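Local coordinates for protein CdnC (Chryseobacterium gregarium DSM 19109, PDB 7MGV) that probably uses ATP to close omega-ester macrocycles in the core of a ribosomally made precursor peptide, as a graspetide ATP-grasp ligase, at residues A[246-251]-A[326-331]; A[44-49]-A[333-338]; A[64-67]-A[72-75]. All coordinates share one frame; numbering follows the deposited sequence.

Interaction 1 of 3, residues A[246-251]-A[326-331]; sequences YAFEID and NLTEEN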
ATOM      1  N   TYR A 246     -14.555  17.666  14.898  1.00 44.63           N
ATOM      2  CA  TYR A 246     -16.006  17.568  15.007  1.00 45.01           C
ATOM      3  C   TYR A 246     -16.331  16.246  15.688  1.00 44.28           C
ATOM      4  O   TYR A 246     -16.098  15.176  15.117  1.00 51.52           O
ATOM      5  CB  TYR A 246     -16.673  17.652  13.633  1.00 42.52           C
ATOM      6  CG  TYR A 246     -16.349  18.909  12.857  1.00 48.39           C
ATOM      7  CD1 TYR A 246     -15.205  18.990  12.075  1.00 47.54           C
ATOM      8  CD2 TYR A 246     -17.193  20.012  12.901  1.00 52.45           C
ATOM      9  CE1 TYR A 246     -14.906  20.137  11.362  1.00 52.36           C
ATOM     10  CE2 TYR A 246     -16.903  21.163  12.192  1.00 54.76           C
ATOM     11  CZ  TYR A 246     -15.758  21.220  11.424  1.00 57.41           C
ATOM     12  OH  TYR A 246     -15.466  22.363  10.717  1.00 55.67           O
ATOM     13  N   ALA A 247     -16.862  16.316  16.903  1.00 39.52           N
ATOM     14  CA  ALA A 247     -17.194  15.132  17.680  1.00 43.61           C
ATOM     15  C   ALA A 247     -18.701  14.933  17.715  1.00 45.30           C
ATOM     16  O   ALA A 247     -19.460  15.884  17.924  1.00 44.82           O
ATOM     17  CB  ALA A 247     -16.650  15.241  19.106  1.00 38.07           C
ATOM     18  N   PHE A 248     -19.129  13.688  17.527  1.00 44.10           N
ATOM     19  CA  PHE A 248     -20.533  13.316  17.584  1.00 47.27           C
ATOM     20  C   PHE A 248     -20.676  12.114  18.499  1.00 47.00           C
ATOM     21  O   PHE A 248     -19.805  11.238  18.526  1.00 48.34           O
ATOM     22  CB  PHE A 248     -21.086  12.993  16.193  1.00 47.03           C
ATOM     23  CG  PHE A 248     -20.908  14.104  15.201  1.00 51.60           C
ATOM     24  CD1 PHE A 248     -21.902  15.049  15.018  1.00 51.76           C
ATOM     25  CD2 PHE A 248     -19.746  14.205  14.453  1.00 54.19           C
ATOM     26  CE1 PHE A 248     -21.743  16.075  14.106  1.00 53.80           C
ATOM     27  CE2 PHE A 248     -19.580  15.227  13.540  1.00 53.79           C
ATOM     28  CZ  PHE A 248     -20.580  16.164  13.367  1.00 52.72           C
ATOM     29  N   GLU A 249     -21.778  12.071  19.241  1.00 51.27           N
ATOM     30  CA  GLU A 249     -21.982  11.041  20.243  1.00 53.50           C
ATOM     31  C   GLU A 249     -23.373  10.439  20.127  1.00 54.77           C
ATOM     32  O   GLU A 249     -24.330  11.095  19.702  1.00 60.37           O
ATOM     33  CB  GLU A 249     -21.774  11.589  21.665  1.00 52.24           C
ATOM     34  CG  GLU A 249     -22.989  12.274  22.271  1.00 58.76           C
ATOM     35  CD  GLU A 249     -22.735  12.775  23.679  1.00 67.76           C
ATOM     36  OE1 GLU A 249     -21.554  12.971  24.040  1.00 63.24           O
ATOM     37  OE2 GLU A 249     -23.715  12.975  24.427  1.00 71.17           O
ATOM     38  N   ILE A 250     -23.450   9.160  20.480  1.00 54.30           N
ATOM     39  CA  ILE A 250     -24.697   8.484  20.808  1.00 57.03           C
ATOM     40  C   ILE A 250     -24.613   8.100  22.277  1.00 58.85           C
ATOM     41  O   ILE A 250     -23.748   7.302  22.666  1.00 58.46           O
ATOM     42  CB  ILE A 250     -24.944   7.246  19.933  1.00 56.57           C
ATOM     43  CG1 ILE A 250     -25.221   7.653  18.487  1.00 57.30           C
ATOM     44  CG2 ILE A 250     -26.110   6.436  20.483  1.00 42.42           C
ATOM     45  CD1 ILE A 250     -25.617   6.494  17.595  1.00 57.20           C
ATOM     46  N   ASP A 251     -25.486   8.689  23.090  1.00 55.67           N
ATOM     47  CA  ASP A 251     -25.525   8.421  24.525  1.00 62.64           C
ATOM     48  C   ASP A 251     -26.456   7.237  24.749  1.00 61.27           C
ATOM     49  O   ASP A 251     -27.675   7.398  24.845  1.00 58.92           O
ATOM     50  CB  ASP A 251     -25.989   9.656  25.292  1.00 62.77           C
ATOM     51  CG  ASP A 251     -25.529   9.652  26.738  1.00 66.50           C
ATOM     52  OD1 ASP A 251     -25.487   8.565  27.352  1.00 52.70           O
ATOM     53  OD2 ASP A 251     -25.208  10.740  27.261  1.00 73.88           O
ATOM     54  N   ASN A 326     -24.215  16.603   7.646  1.00 61.74           N
ATOM     55  CA  ASN A 326     -25.581  17.102   7.559  1.00 60.87           C
ATOM     56  C   ASN A 326     -26.180  17.415   8.923  1.00 66.22           C
ATOM     57  O   ASN A 326     -27.246  18.037   8.985  1.00 67.97           O
ATOM     58  CB  ASN A 326     -26.465  16.091   6.825  1.00 61.01           C
ATOM     59  CG  ASN A 326     -26.280  16.138   5.322  1.00 69.10           C
ATOM     60  OD1 ASN A 326     -25.957  17.183   4.758  1.00 79.03           O
ATOM     61  ND2 ASN A 326     -26.487  15.003   4.663  1.00 62.75           N
ATOM     62  N   LEU A 327     -25.531  17.000  10.008  1.00 70.04           N
ATOM     63  CA  LEU A 327     -25.960  17.342  11.355  1.00 64.52           C
ATOM     64  C   LEU A 327     -25.311  18.619  11.869  1.00 68.35           C
ATOM     65  O   LEU A 327     -25.655  19.077  12.963  1.00 74.42           O
ATOM     66  CB  LEU A 327     -25.665  16.185  12.317  1.00 59.09           C
ATOM     67  CG  LEU A 327     -25.924  14.771  11.789  1.00 67.92           C
ATOM     68  CD1 LEU A 327     -25.667  13.738  12.875  1.00 61.85           C
ATOM     69  CD2 LEU A 327     -27.343  14.640  11.247  1.00 72.36           C
ATOM     70  N   THR A 328     -24.381  19.194  11.114  1.00 64.84           N
ATOM     71  CA  THR A 328     -23.846  20.513  11.405  1.00 67.21           C
ATOM     72  C   THR A 328     -24.704  21.579  10.728  1.00 71.46           C
ATOM     73  O   THR A 328     -25.610  21.283   9.945  1.00 63.81           O
ATOM     74  CB  THR A 328     -22.396  20.627  10.936  1.00 62.19           C
ATOM     75  OG1 THR A 328     -22.316  20.315   9.540  1.00 66.15           O
ATOM     76  CG2 THR A 328     -21.508  19.670  11.716  1.00 59.50           C
ATOM     77  N   GLU A 329     -24.408  22.839  11.037  1.00 80.26           N
ATOM     78  CA  GLU A 329     -25.126  23.965  10.451  1.00 88.51           C
ATOM     79  C   GLU A 329     -24.449  24.341   9.137  1.00 76.01           C
ATOM     80  O   GLU A 329     -23.312  24.825   9.131  1.00 69.24           O
ATOM     81  CB  GLU A 329     -25.165  25.151  11.411  1.00 83.46           C
ATOM     82  CG  GLU A 329     -25.966  26.332  10.883  1.00 91.94           C
ATOM     83  CD  GLU A 329     -25.251  27.657  11.060  1.00104.75           C
ATOM     84  OE1 GLU A 329     -25.884  28.615  11.551  1.00106.74           O
ATOM     85  OE2 GLU A 329     -24.055  27.742  10.709  1.00107.38           O
ATOM     86  N   GLU A 330     -25.150  24.106   8.026  1.00 78.51           N
ATOM     87  CA  GLU A 330     -24.667  24.450   6.686  1.00 82.74           C
ATOM     88  C   GLU A 330     -23.331  23.774   6.373  1.00 80.78           C
ATOM     89  O   GLU A 330     -22.426  24.385   5.801  1.00 77.68           O
ATOM     90  CB  GLU A 330     -24.569  25.967   6.505  1.00 80.54           C
ATOM     91  CG  GLU A 330     -25.890  26.697   6.698  1.00 88.58           C
ATOM     92  CD  GLU A 330     -26.525  27.117   5.386  1.00 97.98           C
ATOM     93  OE1 GLU A 330     -27.141  26.256   4.721  1.00 95.66           O
ATOM     94  OE2 GLU A 330     -26.411  28.305   5.021  1.00108.21           O
ATOM     95  N   ASN A 331     -23.212  22.501   6.759  1.00 71.78           N
ATOM     96  CA  ASN A 331     -22.129  21.617   6.324  1.00 66.92           C
ATOM     97  C   ASN A 331     -20.755  22.186   6.698  1.00 63.56           C
ATOM     98  O   ASN A 331     -19.943  22.557   5.849  1.00 59.23           O
ATOM     99  CB  ASN A 331     -22.231  21.350   4.818  1.00 70.09           C
ATOM    100  CG  ASN A 331     -23.644  21.032   4.381  1.00 71.23           C
ATOM    101  OD1 ASN A 331     -24.377  21.909   3.922  1.00 72.98           O
ATOM    102  ND2 ASN A 331     -24.040  19.774   4.527  1.00 70.21           N
TER
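F248 meets the methyl of T328 with the rim of its ring. CZ lies 4.0 Å from T328 CG2, and the methyl sits at the ring edge, in the ring plane. The contact joins strand 244-251 of the five-stranded antiparallel ATP-grasp sheet, whose strands 234-241 and 297-304 supply ADP-pocket residues, to the turn that links helix 322-325 with helix 332-341. The two side chains cross at about a right angle. T328 CG2 stands anti to the carbonyl carbon, and this points the methyl at the strand. OG1 takes the place between the backbone N and the carbonyl carbon (chi1 56°). There it bonds to the carbonyl O of D325 and to the backbone N of R332, so the hydroxyl ties up the turn itself while the methyl serves the contact.

L327 approaches the same ring from the position before T328. Its CB is 4.3 Å from F248 CE1, at an oblique angle to the ring. W273 touches both F248 and L327. P275 also touches F248. Y246 lies two residues before F248 and points the same way, as alternate residues of a strand do. It makes the looser touch, with CD2 at 4.5 Å from T328 CG2. One methyl thus lies near both aromatic rings. The interface is small, 138 Å² in all, and wholly apolar between the two segments. The polar end of Y246 looks elsewhere: its OH probably bonds to S336 OG on helix 332-341, though the modelled distance is too short to rely on. N331 stands at the N-cap position of that helix, but its side chain makes no capping bond. Its ND2 bonds to D325 and reaches N326 OD1 only weakly, at 3.2 Å with an N-H...O angle of 123°.

Interaction 2 of 3, residues A[44-49]-A[333-338]; sequences DKNGCE and ISKSIA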
ATOM      1  N   ASP A  44     -15.744  26.569  -4.833  1.00 65.05           N
ATOM      2  CA  ASP A  44     -16.103  27.579  -5.824  1.00 55.83           C
ATOM      3  C   ASP A  44     -16.174  28.960  -5.189  1.00 62.55           C
ATOM      4  O   ASP A  44     -15.651  29.939  -5.736  1.00 60.39           O
ATOM      5  CB  ASP A  44     -17.439  27.222  -6.479  1.00 50.43           C
ATOM      6  CG  ASP A  44     -17.315  26.088  -7.477  1.00 71.76           C
ATOM      7  OD1 ASP A  44     -16.184  25.609  -7.699  1.00 70.72           O
ATOM      8  OD2 ASP A  44     -18.351  25.677  -8.043  1.00 69.71           O
ATOM      9  N   LYS A  45     -16.819  29.051  -4.024  1.00 54.39           N
ATOM     10  CA  LYS A  45     -16.862  30.325  -3.314  1.00 62.77           C
ATOM     11  C   LYS A  45     -15.456  30.751  -2.883  1.00 66.58           C
ATOM     12  O   LYS A  45     -15.101  31.934  -2.974  1.00 75.43           O
ATOM     13  CB  LYS A  45     -17.811  30.213  -2.117  1.00 63.98           C
ATOM     14  CG  LYS A  45     -18.673  31.459  -1.851  1.00 87.42           C
ATOM     15  CD  LYS A  45     -17.801  32.709  -1.779  1.00 86.68           C
ATOM     16  CE  LYS A  45     -18.412  33.848  -0.995  1.00 72.69           C
ATOM     17  NZ  LYS A  45     -17.524  35.038  -1.086  1.00 69.11           N
ATOM     18  N   ASN A  46     -14.625  29.799  -2.449  1.00 71.47           N
ATOM     19  CA  ASN A  46     -13.256  30.125  -2.061  1.00 65.05           C
ATOM     20  C   ASN A  46     -12.429  30.668  -3.220  1.00 61.57           C
ATOM     21  O   ASN A  46     -11.348  31.216  -2.982  1.00 65.45           O
ATOM     22  CB  ASN A  46     -12.572  28.894  -1.463  1.00 68.86           C
ATOM     23  CG  ASN A  46     -12.954  28.668  -0.012  1.00 68.87           C
ATOM     24  OD1 ASN A  46     -13.813  29.363   0.530  1.00 72.26           O
ATOM     25  ND2 ASN A  46     -12.306  27.701   0.630  1.00 62.05           N
ATOM     26  N   GLY A  47     -12.909  30.544  -4.454  1.00 62.21           N
ATOM     27  CA  GLY A  47     -12.216  31.098  -5.597  1.00 54.65           C
ATOM     28  C   GLY A  47     -11.290  30.144  -6.311  1.00 64.13           C
ATOM     29  O   GLY A  47     -10.364  30.600  -6.992  1.00 69.81           O
ATOM     30  N   CYS A  48     -11.502  28.839  -6.180  1.00 66.80           N
ATOM     31  CA  CYS A  48     -10.666  27.842  -6.828  1.00 64.26           C
ATOM     32  C   CYS A  48     -11.505  26.986  -7.767  1.00 61.05           C
ATOM     33  O   CYS A  48     -12.734  26.932  -7.665  1.00 55.51           O
ATOM     34  CB  CYS A  48      -9.955  26.957  -5.797  1.00 59.74           C
ATOM     35  SG  CYS A  48      -8.880  27.860  -4.652  1.00 67.99           S
ATOM     36  N   GLU A  49     -10.820  26.320  -8.691  1.00 67.15           N
ATOM     37  CA  GLU A  49     -11.458  25.450  -9.667  1.00 61.71           C
ATOM     38  C   GLU A  49     -11.343  23.999  -9.222  1.00 62.54           C
ATOM     39  O   GLU A  49     -10.312  23.582  -8.685  1.00 54.27           O
ATOM     40  CB  GLU A  49     -10.827  25.625 -11.051  1.00 55.39           C
ATOM     41  CG  GLU A  49     -11.551  24.874 -12.158  1.00 57.57           C
ATOM     42  CD  GLU A  49     -10.704  24.698 -13.403  1.00 64.33           C
ATOM     43  OE1 GLU A  49      -9.673  25.392 -13.531  1.00 66.85           O
ATOM     44  OE2 GLU A  49     -11.067  23.857 -14.254  1.00 62.60           O
ATOM     45  N   ILE A 333     -18.255  20.586   8.098  1.00 57.50           N
ATOM     46  CA  ILE A 333     -17.143  19.705   7.741  1.00 54.40           C
ATOM     47  C   ILE A 333     -16.772  19.883   6.273  1.00 49.91           C
ATOM     48  O   ILE A 333     -15.589  19.860   5.909  1.00 50.48           O
ATOM     49  CB  ILE A 333     -17.488  18.240   8.066  1.00 49.53           C
ATOM     50  CG1 ILE A 333     -17.903  18.100   9.531  1.00 47.25           C
ATOM     51  CG2 ILE A 333     -16.306  17.332   7.761  1.00 45.50           C
ATOM     52  CD1 ILE A 333     -18.300  16.692   9.920  1.00 42.19           C
ATOM     53  N   SER A 334     -17.773  20.060   5.406  1.00 46.55           N
ATOM     54  CA  SER A 334     -17.489  20.333   4.001  1.00 50.33           C
ATOM     55  C   SER A 334     -16.747  21.654   3.844  1.00 48.43           C
ATOM     56  O   SER A 334     -15.817  21.761   3.035  1.00 51.90           O
ATOM     57  CB  SER A 334     -18.787  20.342   3.195  1.00 52.08           C
ATOM     58  OG  SER A 334     -19.441  19.088   3.270  1.00 54.49           O
ATOM     59  N   LYS A 335     -17.140  22.669   4.615  1.00 46.00           N
ATOM     60  CA  LYS A 335     -16.424  23.939   4.594  1.00 50.82           C
ATOM     61  C   LYS A 335     -14.994  23.768   5.090  1.00 44.68           C
ATOM     62  O   LYS A 335     -14.062  24.377   4.555  1.00 46.25           O
ATOM     63  CB  LYS A 335     -17.163  24.972   5.444  1.00 57.09           C
ATOM     64  CG  LYS A 335     -16.461  26.314   5.552  1.00 58.96           C
ATOM     65  CD  LYS A 335     -17.157  27.370   4.710  1.00 64.28           C
ATOM     66  CE  LYS A 335     -16.327  28.638   4.614  1.00 71.22           C
ATOM     67  NZ  LYS A 335     -15.047  28.403   3.895  1.00 64.78           N
ATOM     68  N   SER A 336     -14.797  22.942   6.118  1.00 41.14           N
ATOM     69  CA  SER A 336     -13.447  22.671   6.598  1.00 43.87           C
ATOM     70  C   SER A 336     -12.597  22.047   5.500  1.00 47.55           C
ATOM     71  O   SER A 336     -11.466  22.487   5.249  1.00 45.64           O
ATOM     72  CB  SER A 336     -13.505  21.766   7.832  1.00 43.34           C
ATOM     73  OG  SER A 336     -13.789  22.519   8.994  1.00 49.34           O
ATOM     74  N   ILE A 337     -13.141  21.029   4.828  1.00 37.11           N
ATOM     75  CA  ILE A 337     -12.397  20.355   3.767  1.00 46.07           C
ATOM     76  C   ILE A 337     -12.091  21.316   2.625  1.00 38.77           C
ATOM     77  O   ILE A 337     -10.987  21.304   2.064  1.00 42.01           O
ATOM     78  CB  ILE A 337     -13.170  19.118   3.277  1.00 32.87           C
ATOM     79  CG1 ILE A 337     -13.280  18.094   4.407  1.00 39.62           C
ATOM     80  CG2 ILE A 337     -12.489  18.492   2.065  1.00 36.60           C
ATOM     81  CD1 ILE A 337     -14.214  16.954   4.123  1.00 42.42           C
ATOM     82  N   ALA A 338     -13.051  22.171   2.269  1.00 43.72           N
ATOM     83  CA  ALA A 338     -12.829  23.127   1.190  1.00 50.01           C
ATOM     84  C   ALA A 338     -11.738  24.129   1.554  1.00 48.50           C
ATOM     85  O   ALA A 338     -10.841  24.406   0.748  1.00 47.97           O
ATOM     86  CB  ALA A 338     -14.133  23.851   0.858  1.00 52.71           C
TER
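N46 turns its side-chain amide toward helix 332-341, and its two ends meet different things. The closer-packed side is at A338. N46 ND2 lies 3.6 Å from the A338 carbonyl O and 4.3 Å from A338 CB. The first of these is too long to count as a bond. It is a packing contact beside a buried alanine. A338 also rests on Y42 and I43, about one turn before N46 on helix 35-46. The small methyl is consistent with the close approach of the helices here, with the CA atoms of N46 and A338 7.7 Å apart.

The segment 44-49 closes helix 35-46 with a Schellman motif, within the MvdD-type pre-ATP-grasp region. G47 follows with positive phi (94°), and its N bonds back to D44 O at 3.1 Å. At these angles a side chain would press on the carbonyl O of N46, which calls for glycine. The chain then enters strand 48-54, the outermost strand, within this chain, of the parallel sheet.

The looser side is at K335, which is partly exposed. Its NZ stays 3.7 Å from N46 OD1, so the ammonium is only a neighbour of this oxygen. The lysine starts anti to its own backbone N (chi1 177°), then bends at chi2 and chi4. These bends bring NZ back toward N46. The charge is met by D339, which forms a salt bridge with K335 NZ. The same D339 OD1 accepts a hydrogen bond from N46 ND2. One carboxylate oxygen therefore gathers both polar groups and probably sets how the amide is turned. On the other end of the amide, N46 OD1 has a weak bond from K344.

Interaction 3 of 3, residues A[64-67]-A[72-75]; sequences LSTT and KWTT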
ATOM      1  N   LEU A  64      -6.106   9.535 -19.535  1.00 54.25           N
ATOM      2  CA  LEU A  64      -5.110  10.208 -18.713  1.00 52.41           C
ATOM      3  C   LEU A  64      -3.728  10.009 -19.321  1.00 47.86           C
ATOM      4  O   LEU A  64      -3.405   8.919 -19.799  1.00 45.92           O
ATOM      5  CB  LEU A  64      -5.142   9.669 -17.279  1.00 55.99           C
ATOM      6  CG  LEU A  64      -4.076  10.158 -16.299  1.00 50.22           C
ATOM      7  CD1 LEU A  64      -4.340  11.597 -15.877  1.00 45.84           C
ATOM      8  CD2 LEU A  64      -4.020   9.237 -15.091  1.00 38.46           C
ATOM      9  N   SER A  65      -2.906  11.059 -19.308  1.00 51.60           N
ATOM     10  CA  SER A  65      -1.573  10.933 -19.888  1.00 49.38           C
ATOM     11  C   SER A  65      -0.585  11.835 -19.162  1.00 53.73           C
ATOM     12  O   SER A  65      -0.824  13.038 -19.029  1.00 60.11           O
ATOM     13  CB  SER A  65      -1.592  11.275 -21.385  1.00 56.39           C
ATOM     14  OG  SER A  65      -0.300  11.667 -21.820  1.00 65.68           O
ATOM     15  N   THR A  66       0.521  11.250 -18.707  1.00 48.11           N
ATOM     16  CA  THR A  66       1.670  11.999 -18.216  1.00 51.72           C
ATOM     17  C   THR A  66       2.828  11.821 -19.191  1.00 48.95           C
ATOM     18  O   THR A  66       3.161  10.693 -19.570  1.00 49.28           O
ATOM     19  CB  THR A  66       2.086  11.542 -16.817  1.00 54.48           C
ATOM     20  OG1 THR A  66       1.084  11.920 -15.867  1.00 52.31           O
ATOM     21  CG2 THR A  66       3.406  12.190 -16.421  1.00 42.90           C
ATOM     22  N   THR A  67       3.436  12.934 -19.590  1.00 50.01           N
ATOM     23  CA  THR A  67       4.507  12.952 -20.572  1.00 52.13           C
ATOM     24  C   THR A  67       5.671  13.777 -20.044  1.00 52.03           C
ATOM     25  O   THR A  67       5.472  14.785 -19.359  1.00 58.53           O
ATOM     26  CB  THR A  67       4.031  13.531 -21.913  1.00 57.23           C
ATOM     27  OG1 THR A  67       2.665  13.158 -22.146  1.00 63.11           O
ATOM     28  CG2 THR A  67       4.891  13.011 -23.052  1.00 57.46           C
ATOM     29  N   LYS A  72      10.388  18.841 -19.616  1.00 67.41           N
ATOM     30  CA  LYS A  72       9.179  19.363 -18.999  1.00 66.12           C
ATOM     31  C   LYS A  72       8.150  18.253 -18.833  1.00 62.78           C
ATOM     32  O   LYS A  72       8.027  17.360 -19.679  1.00 59.34           O
ATOM     33  CB  LYS A  72       8.582  20.515 -19.823  1.00 66.98           C
ATOM     34  CG  LYS A  72       7.494  21.300 -19.103  1.00 69.96           C
ATOM     35  CD  LYS A  72       8.017  21.935 -17.822  1.00 74.55           C
ATOM     36  CE  LYS A  72       6.876  22.435 -16.945  1.00 72.12           C
ATOM     37  NZ  LYS A  72       7.369  23.151 -15.733  1.00 67.76           N
ATOM     38  N   TRP A  73       7.410  18.325 -17.729  1.00 62.41           N
ATOM     39  CA  TRP A  73       6.360  17.371 -17.401  1.00 56.40           C
ATOM     40  C   TRP A  73       5.000  17.956 -17.753  1.00 58.52           C
ATOM     41  O   TRP A  73       4.748  19.142 -17.528  1.00 67.50           O
ATOM     42  CB  TRP A  73       6.397  17.012 -15.913  1.00 48.23           C
ATOM     43  CG  TRP A  73       7.573  16.179 -15.521  1.00 52.64           C
ATOM     44  CD1 TRP A  73       8.779  16.621 -15.061  1.00 51.67           C
ATOM     45  CD2 TRP A  73       7.656  14.751 -15.553  1.00 54.86           C
ATOM     46  NE1 TRP A  73       9.609  15.556 -14.807  1.00 59.61           N
ATOM     47  CE2 TRP A  73       8.942  14.396 -15.101  1.00 50.23           C
ATOM     48  CE3 TRP A  73       6.767  13.737 -15.923  1.00 50.48           C
ATOM     49  CZ2 TRP A  73       9.361  13.072 -15.009  1.00 48.03           C
ATOM     50  CZ3 TRP A  73       7.184  12.425 -15.830  1.00 52.92           C
ATOM     51  CH2 TRP A  73       8.468  12.103 -15.377  1.00 51.52           C
ATOM     52  N   THR A  74       4.121  17.117 -18.295  1.00 61.00           N
ATOM     53  CA  THR A  74       2.771  17.548 -18.630  1.00 61.75           C
ATOM     54  C   THR A  74       1.797  16.402 -18.387  1.00 56.41           C
ATOM     55  O   THR A  74       2.022  15.284 -18.851  1.00 60.25           O
ATOM     56  CB  THR A  74       2.696  18.046 -20.084  1.00 59.60           C
ATOM     57  OG1 THR A  74       1.387  18.568 -20.353  1.00 65.75           O
ATOM     58  CG2 THR A  74       3.064  16.943 -21.090  1.00 54.01           C
ATOM     59  N   THR A  75       0.728  16.675 -17.644  1.00 55.81           N
ATOM     60  CA  THR A  75      -0.284  15.673 -17.324  1.00 53.53           C
ATOM     61  C   THR A  75      -1.645  16.205 -17.746  1.00 55.69           C
ATOM     62  O   THR A  75      -2.085  17.249 -17.253  1.00 64.61           O
ATOM     63  CB  THR A  75      -0.283  15.338 -15.831  1.00 48.64           C
ATOM     64  OG1 THR A  75       1.041  14.983 -15.412  1.00 55.89           O
ATOM     65  CG2 THR A  75      -1.228  14.183 -15.544  1.00 55.20           C
TER
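This is a beta hairpin pairing between the antiparallel strands 63-69 and 72-78, its centre about 30 Å from the centre of the chain and against the second subunit. T67 and T74 form the hydrogen-bonded pair. T67 N reaches T74 O at 2.8 Å, and T74 N reaches T67 O at 2.9 Å. Their side chains lie side by side, with T67 CB 3.6 Å from T74 CG2. T74 OG1 stands anti to its backbone N (chi1 -175°) and bonds to E87, which leaves CG2 for T67.

T66 and T75 form the non-hydrogen-bonded pair, with side chains on the sheet side that faces F127 of helix 110-130. T75 OG1 donates to T66 OG1 at 3.1 Å. T66 OG1 also bonds to E149 of the second subunit. L64 adds CD1 against T75 CG2 on this side. A valine at T66 would keep a methyl there but would probably leave the hydroxyl of T75 and E149 of the second subunit without their shared partner.

The other edge of strand 63-69 continues the sheet: S65, T66 and T67 pair antiparallel with a strand of the second subunit. W73 NE1 bonds to D156 of that subunit, while the edge of its six-membered ring faces the methyl of T66, near the ring plane, with CE3 3.7 Å from T66 CG2.

Overall arrangement
From the N terminus, helix 35-46 and the start of strand 48-54 supply the first half of interaction 2. The chain then makes the hairpin of interaction 3, closed over only a few residues and reaching the second subunit. Much later, strand 244-251 opens interaction 1, which closes at the turn before helix 332-341. That helix completes interaction 2, so its wide loop holds both others in series. Interactions 1 and 2 touch where Y246 and F248 pack on I333 and, probably, where Y246 OH meets S336 OG. They join the ATP-grasp sheet to the N-terminal region by way of helix 332-341. Interaction 3 stands apart, its nearest atoms about 12 Å from interaction 2.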